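GH86A beta-porphyranase (Bacteroides plebeius, PDB 4AW7) cleaves the sulfated red-algal polysaccharide porphyran at beta-1,4 linkages between beta-D-galactose and alpha-L-galactose-6-sulfate, yielding mostly disaccharides. Local coordinates at residues G192-Y197 and S227-D232; I270-G275 and I315-D320; V24-R29 and S414-S419. One frame throughout, in Å; residues are numbered along the deposited sequence.

Interaction 1: G192-Y197 and S227-D232. With K (potassium ion), chain F; GLA (alpha-D-galactopyranose), chain B; GAL (beta-D-galactopyranose), chain D.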
loop_
_atom_site.group_PDB
_atom_site.type_symbol
_atom_site.label_atom_id
_atom_site.label_comp_id
_atom_site.label_asym_id
_atom_site.label_seq_id
_atom_site.Cartn_x
_atom_site.Cartn_y
_atom_site.Cartn_z
ATOM N N GLY A 192 12.839 -3.399 -0.907
ATOM C CA GLY A 192 13.193 -2.568 -2.054
ATOM C C GLY A 192 12.223 -2.747 -3.177
ATOM O O GLY A 192 11.419 -3.679 -3.169
ATOM N N TYR A 193 12.263 -1.887 -4.187
ATOM C CA TYR A 193 13.257 -0.824 -4.427
ATOM C C TYR A 193 12.734 0.591 -4.247
ATOM O O TYR A 193 13.321 1.517 -4.753
ATOM C CB TYR A 193 13.903 -1.003 -5.810
ATOM C CG TYR A 193 12.956 -0.848 -6.988
ATOM C CD1 TYR A 193 12.742 0.378 -7.599
ATOM C CD2 TYR A 193 12.293 -1.949 -7.521
ATOM C CE1 TYR A 193 11.882 0.504 -8.677
ATOM C CE2 TYR A 193 11.446 -1.811 -8.583
ATOM C CZ TYR A 193 11.225 -0.597 -9.150
ATOM O OH TYR A 193 10.362 -0.463 -10.257
ATOM N N ALA A 194 11.656 0.751 -3.500
ATOM C CA ALA A 194 11.071 2.058 -3.246
ATOM C C ALA A 194 10.634 2.681 -4.556
ATOM O O ALA A 194 10.926 3.850 -4.851
ATOM C CB ALA A 194 12.039 2.995 -2.464
ATOM N N ALA A 195 9.852 1.915 -5.327
ATOM C CA ALA A 195 9.547 2.270 -6.724
ATOM C C ALA A 195 8.663 3.516 -6.810
ATOM O O ALA A 195 7.529 3.542 -6.303
ATOM C CB ALA A 195 8.852 1.107 -7.351
ATOM N N ALA A 196 9.152 4.509 -7.534
ATOM C CA ALA A 196 8.413 5.767 -7.729
ATOM C C ALA A 196 7.381 5.737 -8.760
ATOM O O ALA A 196 6.453 6.545 -8.742
ATOM C CB ALA A 196 9.394 6.858 -8.173
ATOM N N TYR A 197 7.534 4.875 -9.721
ATOM C CA TYR A 197 6.753 5.004 -11.021
ATOM C C TYR A 197 6.394 3.589 -11.435
ATOM O O TYR A 197 7.065 2.994 -12.283
ATOM C CB TYR A 197 7.545 5.750 -12.141
ATOM C CG TYR A 197 6.900 5.776 -13.522
ATOM C CD1 TYR A 197 5.717 6.495 -13.736
ATOM C CD2 TYR A 197 7.502 5.148 -14.629
ATOM C CE1 TYR A 197 5.140 6.578 -14.991
ATOM C CE2 TYR A 197 6.905 5.219 -15.906
ATOM C CZ TYR A 197 5.739 5.929 -16.078
ATOM O OH TYR A 197 5.108 5.991 -17.331
ATOM N N SER A 227 8.855 -3.061 -2.097
ATOM C CA SER A 227 8.282 -1.768 -1.790
ATOM C C SER A 227 8.051 -0.910 -3.021
ATOM O O SER A 227 8.866 -0.863 -3.940
ATOM C CB SER A 227 9.140 -1.028 -0.771
ATOM O OG SER A 227 10.413 -0.677 -1.246
ATOM N N VAL A 228 6.914 -0.212 -2.990
ATOM C CA VAL A 228 6.474 0.683 -4.022
ATOM C C VAL A 228 5.810 1.898 -3.386
ATOM O O VAL A 228 5.355 1.858 -2.249
ATOM C CB VAL A 228 5.540 0.018 -5.024
ATOM C CG1 VAL A 228 6.117 -1.291 -5.640
ATOM C CG2 VAL A 228 4.253 -0.184 -4.443
ATOM N N HIS A 229 5.747 2.975 -4.158
ATOM C CA HIS A 229 5.027 4.189 -3.813
ATOM C C HIS A 229 3.778 4.282 -4.664
ATOM O O HIS A 229 3.832 3.993 -5.879
ATOM C CB HIS A 229 5.912 5.401 -4.074
ATOM C CG HIS A 229 7.144 5.418 -3.228
ATOM N ND1 HIS A 229 8.203 6.279 -3.447
ATOM C CD2 HIS A 229 7.480 4.649 -2.167
ATOM C CE1 HIS A 229 9.110 6.043 -2.503
ATOM N NE2 HIS A 229 8.699 5.063 -1.729
ATOM N N LEU A 230 2.660 4.631 -4.036
ATOM C CA LEU A 230 1.368 4.715 -4.720
ATOM C C LEU A 230 0.793 6.110 -4.613
ATOM O O LEU A 230 0.415 6.549 -3.517
ATOM C CB LEU A 230 0.374 3.704 -4.131
ATOM C CG LEU A 230 0.718 2.232 -4.321
ATOM C CD1 LEU A 230 -0.276 1.391 -3.520
ATOM C CD2 LEU A 230 0.773 1.825 -5.802
ATOM N N TYR A 231 0.690 6.777 -5.761
ATOM C CA TYR A 231 0.192 8.140 -5.818
ATOM C C TYR A 231 -0.914 8.315 -6.855
ATOM O O TYR A 231 -0.837 7.763 -7.972
ATOM C CB TYR A 231 1.330 9.109 -6.166
ATOM C CG TYR A 231 2.208 9.404 -4.965
ATOM C CD1 TYR A 231 1.796 10.324 -4.010
ATOM C CD2 TYR A 231 3.411 8.781 -4.781
ATOM C CE1 TYR A 231 2.568 10.594 -2.909
ATOM C CE2 TYR A 231 4.206 9.054 -3.665
ATOM C CZ TYR A 231 3.767 9.987 -2.756
ATOM O OH TYR A 231 4.538 10.294 -1.654
ATOM N N ASP A 232 -1.890 9.136 -6.499
ATOM C CA ASP A 232 -2.850 9.701 -7.420
ATOM C C ASP A 232 -2.379 11.073 -7.863
ATOM O O ASP A 232 -1.871 11.826 -7.042
ATOM C CB ASP A 232 -4.195 9.861 -6.711
ATOM C CG ASP A 232 -4.949 8.598 -6.555
ATOM O OD1 ASP A 232 -4.656 7.613 -7.236
ATOM O OD2 ASP A 232 -5.867 8.570 -5.713
HETATM K K K F . 9.627 2.263 -10.715
HETATM C C1 GLA B . 8.335 10.386 -4.095
HETATM C C2 GLA B . 9.472 10.946 -3.219
HETATM C C3 GLA B . 8.949 11.968 -2.226
HETATM C C4 GLA B . 8.009 12.957 -2.869
HETATM C C5 GLA B . 6.886 12.196 -3.595
HETATM C C6 GLA B . 5.742 13.196 -4.001
HETATM O O1 GLA B . 7.545 9.429 -3.530
HETATM O O2 GLA B . 10.176 9.844 -2.560
HETATM O O3 GLA B . 9.983 12.756 -1.701
HETATM O O4 GLA B . 8.732 13.793 -3.793
HETATM O O5 GLA B . 7.572 11.423 -4.683
HETATM O O6 GLA B . 4.744 13.237 -2.888
HETATM C C1 GAL D . 8.335 10.386 -4.095
HETATM C C2 GAL D . 9.472 10.946 -3.219
HETATM C C3 GAL D . 8.949 11.968 -2.226
HETATM C C4 GAL D . 8.009 12.957 -2.869
HETATM C C5 GAL D . 6.886 12.196 -3.595
HETATM C C6 GAL D . 5.742 13.196 -4.001
HETATM O O1 GAL D . 8.941 9.441 -5.063
HETATM O O2 GAL D . 10.176 9.844 -2.560
HETATM O O3 GAL D . 9.983 12.756 -1.701
HETATM O O4 GAL D . 8.732 13.793 -3.793
HETATM O O5 GAL D . 7.572 11.423 -4.683
HETATM O O6 GAL D . 4.744 13.237 -2.888
#
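Strands 192-195 and 227-232 run parallel, 10° apart in direction and 4.2 Å between axes at their closest, with Ser227 N bonded to Gly192 O, Ala195 N to Ser227 O at 3.3 Å, and His229 N to Ala195 O at 2.8 Å. The hydroxyl of Ser227 adds a side-chain link: Ser227 OG takes the N-H of Ala194 at 2.9 Å while also bonding Glu142. The chi1 of Ser227 (66°) sets OG between its own backbone N and carbonyl carbon, facing Ala194 N. Ala195 CB meets Val228 CG1 at 4.0 Å on the face of the sheet that also receives the potassium ion. The peptide bond before Tyr193 is cis; Tyr193 leaves the backbone away from the partner strand, and its OH lies 2.9 Å from the potassium ion, which Tyr197 O and Tyr207 also bind. The His229 imidazole has Ala194 O over one face, offset toward the rim. Its ND1 bonds Glu146, the probable proton donor, on the side of the bound sugar, which is modelled as two overlapping anomers whose O1 position is doubtful. Tyr231 OH approaches galactose O6 at 3.2 Å. Neighbouring parallel strands carrying sugar-binding residues at their C-terminal ends are characteristic of the catalytic (beta/alpha)8-type barrel of glycoside hydrolases, here at subsite -1.

Interaction 2: I270-G275 and I315-D320. With GLA (alpha-D-galactopyranose), chain B; GAL (beta-D-galactopyranose), chain D; L6S (6-O-sulfo-alpha-L-galactopyranose), chain C.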
loop_
_atom_site.group_PDB
_atom_site.type_symbol
_atom_site.label_atom_id
_atom_site.label_comp_id
_atom_site.label_asym_id
_atom_site.label_seq_id
_atom_site.Cartn_x
_atom_site.Cartn_y
_atom_site.Cartn_z
ATOM N N ILE A 270 4.383 -0.400 1.428
ATOM C CA ILE A 270 3.994 0.777 0.677
ATOM C C ILE A 270 4.594 1.961 1.407
ATOM O O ILE A 270 4.009 2.517 2.331
ATOM C CB ILE A 270 2.463 0.899 0.465
ATOM C CG1 ILE A 270 1.876 -0.414 -0.043
ATOM C CG2 ILE A 270 2.140 2.095 -0.420
ATOM C CD1 ILE A 270 2.545 -0.946 -1.359
ATOM N N SER A 271 5.838 2.273 1.049
ATOM C CA SER A 271 6.611 3.204 1.865
ATOM C C SER A 271 6.212 4.669 1.716
ATOM O O SER A 271 6.615 5.494 2.526
ATOM C CB SER A 271 8.124 2.976 1.662
ATOM O OG SER A 271 8.444 2.993 0.293
ATOM N N GLU A 272 5.394 4.974 0.690
ATOM C CA GLU A 272 4.677 6.241 0.557
ATOM C C GLU A 272 3.381 5.982 -0.195
ATOM O O GLU A 272 3.394 5.293 -1.198
ATOM C CB GLU A 272 5.431 7.286 -0.267
ATOM C CG GLU A 272 6.858 7.612 0.196
ATOM C CD GLU A 272 7.589 8.516 -0.765
ATOM O OE1 GLU A 272 6.947 9.190 -1.601
ATOM O OE2 GLU A 272 8.828 8.566 -0.717
ATOM N N PHE A 273 2.276 6.537 0.271
ATOM C CA PHE A 273 1.062 6.599 -0.538
ATOM C C PHE A 273 0.332 7.917 -0.316
ATOM O O PHE A 273 0.280 8.428 0.797
ATOM C CB PHE A 273 0.140 5.394 -0.393
ATOM C CG PHE A 273 -0.539 5.200 0.945
ATOM C CD1 PHE A 273 0.098 4.516 1.999
ATOM C CD2 PHE A 273 -1.846 5.640 1.159
ATOM C CE1 PHE A 273 -0.561 4.259 3.180
ATOM C CE2 PHE A 273 -2.502 5.354 2.346
ATOM C CZ PHE A 273 -1.877 4.686 3.352
ATOM N N GLY A 274 -0.243 8.465 -1.369
ATOM C CA GLY A 274 -0.951 9.713 -1.239
ATOM C C GLY A 274 -1.348 10.307 -2.569
ATOM O O GLY A 274 -1.615 9.592 -3.538
ATOM N N GLY A 275 -1.345 11.642 -2.617
ATOM C CA GLY A 275 -1.714 12.388 -3.799
ATOM C C GLY A 275 -0.674 13.438 -4.102
ATOM O O GLY A 275 0.003 13.956 -3.190
ATOM N N ILE A 315 2.696 3.671 4.686
ATOM C CA ILE A 315 2.957 5.005 5.235
ATOM C C ILE A 315 2.237 6.063 4.413
ATOM O O ILE A 315 2.643 6.395 3.300
ATOM C CB ILE A 315 4.463 5.349 5.212
ATOM C CG1 ILE A 315 5.371 4.256 5.829
ATOM C CG2 ILE A 315 4.712 6.730 5.884
ATOM C CD1 ILE A 315 5.292 4.084 7.295
ATOM N N PRO A 316 1.141 6.625 4.934
ATOM C CA PRO A 316 0.513 7.791 4.337
ATOM C C PRO A 316 1.550 8.919 4.180
ATOM O O PRO A 316 2.313 9.169 5.117
ATOM C CB PRO A 316 -0.556 8.144 5.426
ATOM C CG PRO A 316 -0.826 6.873 6.103
ATOM C CD PRO A 316 0.485 6.236 6.192
ATOM N N PHE A 317 1.587 9.549 3.011
ATOM C CA PHE A 317 2.580 10.584 2.779
ATOM C C PHE A 317 2.138 11.925 3.335
ATOM O O PHE A 317 1.708 12.819 2.594
ATOM C CB PHE A 317 3.036 10.639 1.320
ATOM C CG PHE A 317 4.319 11.392 1.151
ATOM C CD1 PHE A 317 5.511 10.798 1.534
ATOM C CD2 PHE A 317 4.359 12.665 0.603
ATOM C CE1 PHE A 317 6.707 11.434 1.344
ATOM C CE2 PHE A 317 5.585 13.282 0.411
ATOM C CZ PHE A 317 6.714 12.692 0.797
ATOM N N VAL A 318 2.240 12.018 4.651
ATOM C CA VAL A 318 1.977 13.201 5.451
ATOM C C VAL A 318 3.045 13.098 6.550
ATOM O O VAL A 318 3.196 12.032 7.180
ATOM C CB VAL A 318 0.552 13.248 6.023
ATOM C CG1 VAL A 318 0.063 11.889 6.545
ATOM C CG2 VAL A 318 0.453 14.330 7.134
ATOM N N SER A 319 3.829 14.157 6.736
ATOM C CA SER A 319 4.992 14.093 7.575
ATOM C C SER A 319 4.836 14.789 8.920
ATOM O O SER A 319 4.196 14.251 9.822
ATOM C CB SER A 319 6.228 14.509 6.799
ATOM O OG SER A 319 6.112 15.849 6.362
ATOM N N ASP A 320 5.474 15.948 9.079
ATOM C CA ASP A 320 5.725 16.499 10.394
ATOM C C ASP A 320 5.900 18.008 10.272
ATOM O O ASP A 320 5.152 18.675 9.514
ATOM C CB ASP A 320 6.860 15.724 11.057
ATOM C CG ASP A 320 8.092 15.612 10.181
ATOM O OD1 ASP A 320 8.347 16.529 9.382
ATOM O OD2 ASP A 320 8.823 14.601 10.336
HETATM C C1 GLA B . 8.335 10.386 -4.095
HETATM C C2 GLA B . 9.472 10.946 -3.219
HETATM C C3 GLA B . 8.949 11.968 -2.226
HETATM C C4 GLA B . 8.009 12.957 -2.869
HETATM C C5 GLA B . 6.886 12.196 -3.595
HETATM C C6 GLA B . 5.742 13.196 -4.001
HETATM O O1 GLA B . 7.545 9.429 -3.530
HETATM O O2 GLA B . 10.176 9.844 -2.560
HETATM O O3 GLA B . 9.983 12.756 -1.701
HETATM O O4 GLA B . 8.732 13.793 -3.793
HETATM O O5 GLA B . 7.572 11.423 -4.683
HETATM O O6 GLA B . 4.744 13.237 -2.888
HETATM C C1 GAL D . 8.335 10.386 -4.095
HETATM C C2 GAL D . 9.472 10.946 -3.219
HETATM C C3 GAL D . 8.949 11.968 -2.226
HETATM C C4 GAL D . 8.009 12.957 -2.869
HETATM C C5 GAL D . 6.886 12.196 -3.595
HETATM C C6 GAL D . 5.742 13.196 -4.001
HETATM O O1 GAL D . 8.941 9.441 -5.063
HETATM O O2 GAL D . 10.176 9.844 -2.560
HETATM O O3 GAL D . 9.983 12.756 -1.701
HETATM O O4 GAL D . 8.732 13.793 -3.793
HETATM O O5 GAL D . 7.572 11.423 -4.683
HETATM O O6 GAL D . 4.744 13.237 -2.888
HETATM O O1S L6S C . 8.877 13.585 5.158
HETATM O O2S L6S C . 8.421 15.974 4.803
HETATM O O3S L6S C . 10.713 15.146 5.111
HETATM C C1 L6S C . 10.945 12.140 -0.624
HETATM C C2 L6S C . 12.254 12.869 -0.824
HETATM C C3 L6S C . 12.061 14.360 -0.504
HETATM C C4 L6S C . 11.550 14.496 0.980
HETATM C C5 L6S C . 10.268 13.666 1.121
HETATM C C6 L6S C . 9.935 13.481 2.619
HETATM O O2 L6S C . 12.777 12.659 -2.151
HETATM O O3 L6S C . 13.273 15.107 -0.686
HETATM O O4 L6S C . 12.580 14.004 1.851
HETATM O O5 L6S C . 10.388 12.316 0.656
HETATM O O6 L6S C . 9.446 14.715 3.122
HETATM S S1 L6S C . 9.330 14.851 4.642
HETATM O O HOH W 1 0.400 12.849 -0.131
#
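The Phe317 ring has Glu272 OE1 over one face and the sulfated L-galactose at its edge, where C5 of that sugar lies in the ring plane and Phe317 CZ is 3.7 Å from its O5. Glu272 and Phe317 run side by side in the same direction, carboxylate and ring planes 25° apart, and Glu272 CG packs 3.7 Å from Phe317 CD1. The Phe273 ring receives Pro316 CA over one face in a CH-pi contact, 4.0 Å from the centroid, while Phe273 CZ touches Pro316 CG. With CG between backbone N and carbonyl carbon (chi1 67°), the Phe273 ring lies alongside the proline, on the side where helix 293-305 covers the sheet. Backbone bonds pair the strands in parallel: Ile315 N to Ile270 O, Phe273 N to Ile315 O, and Phe317 N to Phe273 O at 2.8 Å. These strands belong to the parallel catalytic barrel, and the chain leaves it through an inverse gamma turn centred on Phe317. Glu272, the probable nucleophile, extends its chain into the pocket; OE2 lies 2.6 Å from galactose O2 and forms a salt bridge with Arg69. Phe317 CE2 sits 3.4 Å from galactose O6, and with Tyr231 and Ile276 this ring forms the pocket that contributes to tolerance of methylated galactose. Farther along, Ser319 OG donates to sulfate oxygen O2S of the L-galactose at 2.8 Å, a direct hold on the group that distinguishes porphyran from agarose.

Interaction 3: V24-R29 and S414-S419; sequences VDYNTR and SWKDVS
Trp415 CE3 lies at the edge of the Tyr26 ring, 4.1 Å from Tyr26 CE2, while Val24 CB touches the indole at Trp415 CH2, 3.9 Å away. Val418 CG2 adds a methyl 3.8 Å from Tyr26 CE2. With chi1 at 57°, Tyr26 CG sits between the backbone N and carbonyl carbon, bringing the ring against Trp415 and Val418. Ile395 and Leu393 of strand 392-399 extend this apolar cluster. Both segments hold turns in the beta-sandwich region beside the catalytic barrel: a type I turn from Asp25 to Thr28 takes the chain from one sheet to another, and a second type I turn, Trp415 to Val418, leads into strand 418-419. An Asx turn, Asp25 OD1 accepting from Asn27 N, reinforces the first corner. At the polar rim the Tyr26 hydroxyl donates to Asp417 OD2 at 2.7 Å, reaching its anti side with ring and carboxylate planes 89° apart. Asp417 OD2 also accepts from a water at 2.7 Å, and Asp417 OD1 forms a salt bridge with Lys416 NZ at 2.8 Å, so both carboxylate oxygens are engaged. A phenylalanine in place of Tyr26 would probably leave Asp417 OD2 without its tyrosine donor, weakening the tie between the two turns.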
loop_
_atom_site.group_PDB
_atom_site.type_symbol
_atom_site.label_atom_id
_atom_site.label_comp_id
_atom_site.label_asym_id
_atom_site.label_seq_id
_atom_site.Cartn_x
_atom_site.Cartn_y
_atom_site.Cartn_z
ATOM N N VAL A 24 -23.109 -6.698 6.360
ATOM C CA VAL A 24 -22.170 -6.915 7.445
ATOM C C VAL A 24 -22.709 -8.055 8.305
ATOM O O VAL A 24 -23.883 -8.042 8.662
ATOM C CB VAL A 24 -21.991 -5.660 8.345
ATOM C CG1 VAL A 24 -20.963 -5.871 9.448
ATOM C CG2 VAL A 24 -21.628 -4.431 7.509
ATOM N N ASP A 25 -21.870 -9.017 8.660
ATOM C CA ASP A 25 -22.249 -10.076 9.589
ATOM C C ASP A 25 -21.282 -10.045 10.754
ATOM O O ASP A 25 -20.199 -10.635 10.690
ATOM C CB ASP A 25 -22.266 -11.427 8.926
ATOM C CG ASP A 25 -22.752 -12.519 9.845
ATOM O OD1 ASP A 25 -23.063 -12.226 11.018
ATOM O OD2 ASP A 25 -22.728 -13.664 9.360
ATOM N N TYR A 26 -21.663 -9.339 11.818
ATOM C CA TYR A 26 -20.806 -9.223 12.966
ATOM C C TYR A 26 -20.742 -10.489 13.817
ATOM O O TYR A 26 -20.001 -10.521 14.800
ATOM C CB TYR A 26 -21.130 -7.961 13.814
ATOM C CG TYR A 26 -22.577 -7.916 14.283
ATOM C CD1 TYR A 26 -23.013 -8.669 15.385
ATOM C CD2 TYR A 26 -23.524 -7.129 13.628
ATOM C CE1 TYR A 26 -24.338 -8.638 15.809
ATOM C CE2 TYR A 26 -24.843 -7.101 14.033
ATOM C CZ TYR A 26 -25.251 -7.847 15.126
ATOM O OH TYR A 26 -26.579 -7.790 15.518
ATOM N N ASN A 27 -21.513 -11.510 13.449
ATOM C CA ASN A 27 -21.401 -12.818 14.079
ATOM C C ASN A 27 -20.476 -13.771 13.349
ATOM O O ASN A 27 -20.288 -14.891 13.781
ATOM C CB ASN A 27 -22.800 -13.459 14.210
ATOM C CG ASN A 27 -23.699 -12.652 15.108
ATOM O OD1 ASN A 27 -24.638 -12.029 14.625
ATOM N ND2 ASN A 27 -23.335 -12.537 16.377
ATOM N N THR A 28 -19.850 -13.310 12.266
ATOM C CA THR A 28 -18.858 -14.121 11.545
ATOM C C THR A 28 -17.534 -13.388 11.575
ATOM O O THR A 28 -17.433 -12.282 11.050
ATOM C CB THR A 28 -19.319 -14.385 10.111
ATOM O OG1 THR A 28 -20.532 -15.148 10.155
ATOM C CG2 THR A 28 -18.280 -15.173 9.318
ATOM N N ARG A 29 -16.542 -13.999 12.204
ATOM C CA ARG A 29 -15.208 -13.446 12.227
ATOM C C ARG A 29 -14.542 -13.681 10.866
ATOM O O ARG A 29 -14.652 -14.777 10.332
ATOM C CB ARG A 29 -14.410 -14.088 13.356
ATOM C CG ARG A 29 -12.978 -13.619 13.454
ATOM C CD ARG A 29 -12.349 -13.943 14.760
ATOM N NE ARG A 29 -12.470 -15.370 15.123
ATOM C CZ ARG A 29 -11.701 -15.981 16.013
ATOM N NH1 ARG A 29 -10.718 -15.326 16.637
ATOM N NH2 ARG A 29 -11.873 -17.287 16.201
ATOM N N SER A 414 -30.941 -7.828 11.586
ATOM C CA SER A 414 -31.557 -6.506 11.618
ATOM C C SER A 414 -30.940 -5.602 12.667
ATOM O O SER A 414 -31.620 -4.805 13.313
ATOM C CB SER A 414 -33.067 -6.647 11.863
ATOM O OG SER A 414 -33.634 -7.450 10.842
ATOM N N TRP A 415 -29.625 -5.730 12.846
ATOM C CA TRP A 415 -28.872 -4.934 13.812
ATOM C C TRP A 415 -29.408 -4.994 15.247
ATOM O O TRP A 415 -29.211 -4.062 16.021
ATOM C CB TRP A 415 -28.826 -3.462 13.372
ATOM C CG TRP A 415 -28.412 -3.253 11.947
ATOM C CD1 TRP A 415 -29.204 -2.876 10.919
ATOM C CD2 TRP A 415 -27.091 -3.402 11.401
ATOM N NE1 TRP A 415 -28.476 -2.767 9.769
ATOM C CE2 TRP A 415 -27.172 -3.102 10.028
ATOM C CE3 TRP A 415 -25.854 -3.742 11.948
ATOM C CZ2 TRP A 415 -26.063 -3.113 9.193
ATOM C CZ3 TRP A 415 -24.740 -3.779 11.093
ATOM C CH2 TRP A 415 -24.868 -3.453 9.741
ATOM N N LYS A 416 -30.044 -6.102 15.608
ATOM C CA LYS A 416 -30.692 -6.198 16.930
ATOM C C LYS A 416 -29.751 -5.933 18.103
ATOM O O LYS A 416 -30.179 -5.413 19.152
ATOM C CB LYS A 416 -31.396 -7.566 17.075
ATOM C CG LYS A 416 -30.483 -8.732 17.442
ATOM C CD LYS A 416 -31.199 -10.079 17.370
ATOM C CE LYS A 416 -30.265 -11.219 17.729
ATOM N NZ LYS A 416 -29.762 -11.132 19.138
ATOM N N ASP A 417 -28.474 -6.295 17.944
ATOM C CA ASP A 417 -27.477 -6.225 19.009
ATOM C C ASP A 417 -26.685 -4.918 19.015
ATOM O O ASP A 417 -25.763 -4.759 19.812
ATOM C CB ASP A 417 -26.494 -7.394 18.838
ATOM C CG ASP A 417 -27.198 -8.717 18.734
ATOM O OD1 ASP A 417 -27.848 -9.108 19.729
ATOM O OD2 ASP A 417 -27.134 -9.349 17.657
ATOM N N VAL A 418 -27.016 -3.999 18.110
ATOM C CA VAL A 418 -26.229 -2.783 17.873
ATOM C C VAL A 418 -27.007 -1.563 18.386
ATOM O O VAL A 418 -28.232 -1.501 18.254
ATOM C CB VAL A 418 -25.895 -2.690 16.377
ATOM C CG1 VAL A 418 -25.144 -1.375 16.042
ATOM C CG2 VAL A 418 -25.040 -3.904 16.014
ATOM N N SER A 419 -26.286 -0.633 18.994
ATOM C CA SER A 419 -26.878 0.576 19.573
ATOM C C SER A 419 -25.869 1.707 19.620
ATOM O O SER A 419 -24.699 1.495 19.330
ATOM C CB SER A 419 -27.369 0.285 21.006
ATOM O OG SER A 419 -26.286 -0.016 21.886
HETATM O O HOH W 2 -26.248 -11.903 17.550
#

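Interactions 1 and 2 belong to one parallel sheet, their centres 11 Å apart, and are joined because strands 225-233 and 268-276 are neighbours in it. A hydrogen bond of 2.7 Å between Tyr231 OH and Glu272 OE1 bridges the two contacts, and Leu230 O and Gly274 N, 3.0 Å apart, probably join their backbones. Both contacts touch the same galactose: interaction 1 lies beside the probable proton donor Glu146, and interaction 2 holds the probable nucleophile Glu272. Interaction 3 stands apart, its centre 38 Å from that of interaction 1 and 34 Å from that of interaction 2; along the chain it closes a loop enclosing both.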